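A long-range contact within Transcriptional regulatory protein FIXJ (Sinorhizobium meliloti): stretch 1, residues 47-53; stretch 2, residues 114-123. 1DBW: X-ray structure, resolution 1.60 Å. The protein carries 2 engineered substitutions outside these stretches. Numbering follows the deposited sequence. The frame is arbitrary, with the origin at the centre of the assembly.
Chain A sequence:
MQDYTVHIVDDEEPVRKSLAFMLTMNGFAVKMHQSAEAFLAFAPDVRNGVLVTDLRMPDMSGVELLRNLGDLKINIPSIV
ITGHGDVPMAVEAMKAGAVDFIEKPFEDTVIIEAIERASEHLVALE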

# COMPACT_ATOMS: atom_id res chain seq x y z
N ARG A 47 12.79 1.19 -6.14
CA ARG A 47 13.82 1.73 -5.29
C ARG A 47 13.10 2.84 -4.53
O ARG A 47 12.28 3.57 -5.13
N ASN A 48 13.38 2.95 -3.24
CA ASN A 48 12.80 3.97 -2.37
C ASN A 48 11.31 4.09 -2.62
O ASN A 48 10.80 5.14 -3.02
N GLY A 49 10.61 3.01 -2.35
CA GLY A 49 9.18 3.05 -2.54
C GLY A 49 8.42 2.52 -1.35
O GLY A 49 8.93 1.70 -0.58
N VAL A 50 7.24 3.11 -1.13
CA VAL A 50 6.33 2.64 -0.09
C VAL A 50 5.13 2.06 -0.83
O VAL A 50 4.65 2.64 -1.79
N LEU A 51 4.56 0.99 -0.29
CA LEU A 51 3.41 0.36 -0.93
C LEU A 51 2.15 0.63 -0.13
O LEU A 51 2.18 0.60 1.10
N VAL A 52 1.08 0.98 -0.85
CA VAL A 52 -0.22 1.19 -0.19
C VAL A 52 -1.19 0.29 -0.94
O VAL A 52 -1.39 0.46 -2.14
N THR A 53 -1.80 -0.66 -0.22
CA THR A 53 -2.75 -1.54 -0.89
C THR A 53 -4.19 -1.27 -0.46
O THR A 53 -4.42 -0.79 0.65
N ALA A 114 0.53 7.77 8.00
CA ALA A 114 0.96 6.38 7.91
C ALA A 114 2.02 6.21 6.82
O ALA A 114 3.02 5.52 7.03
N ILE A 115 1.80 6.82 5.65
CA ILE A 115 2.75 6.73 4.55
C ILE A 115 4.09 7.36 4.94
O ILE A 115 5.16 6.81 4.67
N GLU A 116 4.05 8.51 5.62
CA GLU A 116 5.30 9.14 6.07
C GLU A 116 6.03 8.24 7.09
O GLU A 116 7.25 8.05 7.01
N ARG A 117 5.26 7.59 7.96
CA ARG A 117 5.84 6.67 8.96
C ARG A 117 6.50 5.50 8.24
O ARG A 117 7.61 5.09 8.59
N ALA A 118 5.82 4.97 7.22
CA ALA A 118 6.36 3.85 6.47
C ALA A 118 7.62 4.26 5.69
O ALA A 118 8.54 3.45 5.56
N SER A 119 7.68 5.51 5.24
CA SER A 119 8.83 5.98 4.45
C SER A 119 10.09 6.04 5.32
O SER A 119 11.20 6.02 4.80
N GLU A 120 9.90 6.12 6.63
CA GLU A 120 11.02 6.19 7.56
C GLU A 120 11.75 4.84 7.63
O GLU A 120 12.91 4.78 8.06
N HIS A 121 11.11 3.79 7.14
CA HIS A 121 11.70 2.46 7.14
C HIS A 121 12.64 2.27 5.94
O HIS A 121 13.24 1.21 5.80
N LEU A 122 12.68 3.25 5.05
CA LEU A 122 13.59 3.19 3.88
C LEU A 122 14.96 3.72 4.31
O LEU A 122 15.06 4.63 5.14
N VAL A 123 16.02 3.17 3.73
CA VAL A 123 17.37 3.63 4.07
C VAL A 123 17.74 4.93 3.34
O VAL A 123 17.39 5.05 2.14

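Packing of strand 49-53 against the C-terminal part of the helix in stretch 2 and the type I turn S119-L122; the strand and helix axes approach to 8.6 Å and run at 141°, closer to antiparallel than parallel. Apolar contacts: strand alternation turns V50 and V52 toward the helix and L51 (chi1 t, chi2 p) away from it. V50, in the t rotamer, is the most covered residue: its CG1 lies 3.8 Å from A118 CB and 4.4 Å from I115 CG2, while its CG2 meets S119 CA at 3.8 Å and L122 CD1 at 4.2 Å. A118 also points toward the strand, its CB being the atom that meets V50 CG1. V52, likewise t, packs CG2 against I115 CG1 at 3.9 Å; the CA-to-CB bond of I115 (m, t) points sideways relative to the strand, and its side chain touches both valines. Side chain against backbone: L122 (m, t), carried by the turn, points toward the strand and places CD2 3.6 Å from G49 O and CD1 4.0 Å from N48 C. Polar groups: no hydrogen bond links the stretches, so the contact rests on apolar packing. Within stretch 2, S119 (p) donates OG to E116 O at 2.6 Å, satisfying its hydroxyl locally, and R117 NH2 forms a salt bridge with E120 OE1 at 3.3 Å, clear of the strand.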

# COMPACT_ATOMS: atom_id res chain seq x y z
CB ARG A 47 14.98 2.30 -6.12
CG ARG A 47 15.75 1.21 -6.91
CD ARG A 47 16.34 0.17 -5.95
NE ARG A 47 17.10 -0.86 -6.66
CZ ARG A 47 16.55 -1.91 -7.28
NH1 ARG A 47 15.23 -2.09 -7.28
NH2 ARG A 47 17.32 -2.78 -7.91
CB ASN A 48 13.49 5.33 -2.58
CG ASN A 48 14.98 5.19 -2.75
OD1 ASN A 48 15.68 4.74 -1.85
ND2 ASN A 48 15.48 5.57 -3.94
CB VAL A 50 5.83 3.82 0.82
CG1 VAL A 50 4.70 3.37 1.77
CG2 VAL A 50 7.00 4.32 1.62
CB LEU A 51 3.61 -1.15 -0.98
CG LEU A 51 2.39 -2.00 -1.37
CD1 LEU A 51 1.93 -1.74 -2.85
CD2 LEU A 51 2.81 -3.48 -1.19
CB VAL A 52 -0.69 2.62 -0.25
CG1 VAL A 52 -2.08 2.73 0.40
CG2 VAL A 52 0.28 3.54 0.54
CB THR A 53 -2.47 -3.03 -0.55
OG1 THR A 53 -2.78 -3.27 0.82
CG2 THR A 53 -0.99 -3.38 -0.78
CB ALA A 114 -0.25 5.48 7.65
CB ILE A 115 2.20 7.42 3.25
CG1 ILE A 115 0.96 6.65 2.73
CG2 ILE A 115 3.33 7.49 2.20
CD1 ILE A 115 0.17 7.37 1.61
CB GLU A 116 4.98 10.52 6.67
CG GLU A 116 4.35 11.46 5.65
CD GLU A 116 3.96 12.81 6.26
OE1 GLU A 116 3.80 13.78 5.48
OE2 GLU A 116 3.81 12.89 7.50
CB ARG A 117 4.74 6.10 9.86
CG ARG A 117 4.92 6.35 11.36
CD ARG A 117 4.71 7.82 11.74
NE ARG A 117 5.76 8.68 11.20
CZ ARG A 117 5.54 9.88 10.66
NH1 ARG A 117 4.30 10.36 10.58
NH2 ARG A 117 6.56 10.59 10.17
CB ALA A 118 5.31 3.26 5.51
CB SER A 119 8.56 7.37 3.86
OG SER A 119 8.66 8.37 4.87
CB GLU A 120 10.52 6.61 8.94
CG GLU A 120 11.03 7.98 9.41
CD GLU A 120 10.53 9.14 8.58
OE1 GLU A 120 9.40 9.61 8.84
OE2 GLU A 120 11.28 9.60 7.68
CB HIS A 121 10.63 1.38 7.15
CG HIS A 121 9.95 1.22 8.48
ND1 HIS A 121 8.81 1.92 8.82
CD2 HIS A 121 10.24 0.43 9.54
CE1 HIS A 121 8.43 1.57 10.03
NE2 HIS A 121 9.27 0.67 10.49
CB LEU A 122 13.07 4.08 2.75
CG LEU A 122 11.66 3.73 2.24
CD1 LEU A 122 11.14 4.81 1.29
CD2 LEU A 122 11.70 2.39 1.54
CB VAL A 123 18.44 2.54 3.80
CG1 VAL A 123 18.33 1.42 4.83
CG2 VAL A 123 18.28 1.99 2.38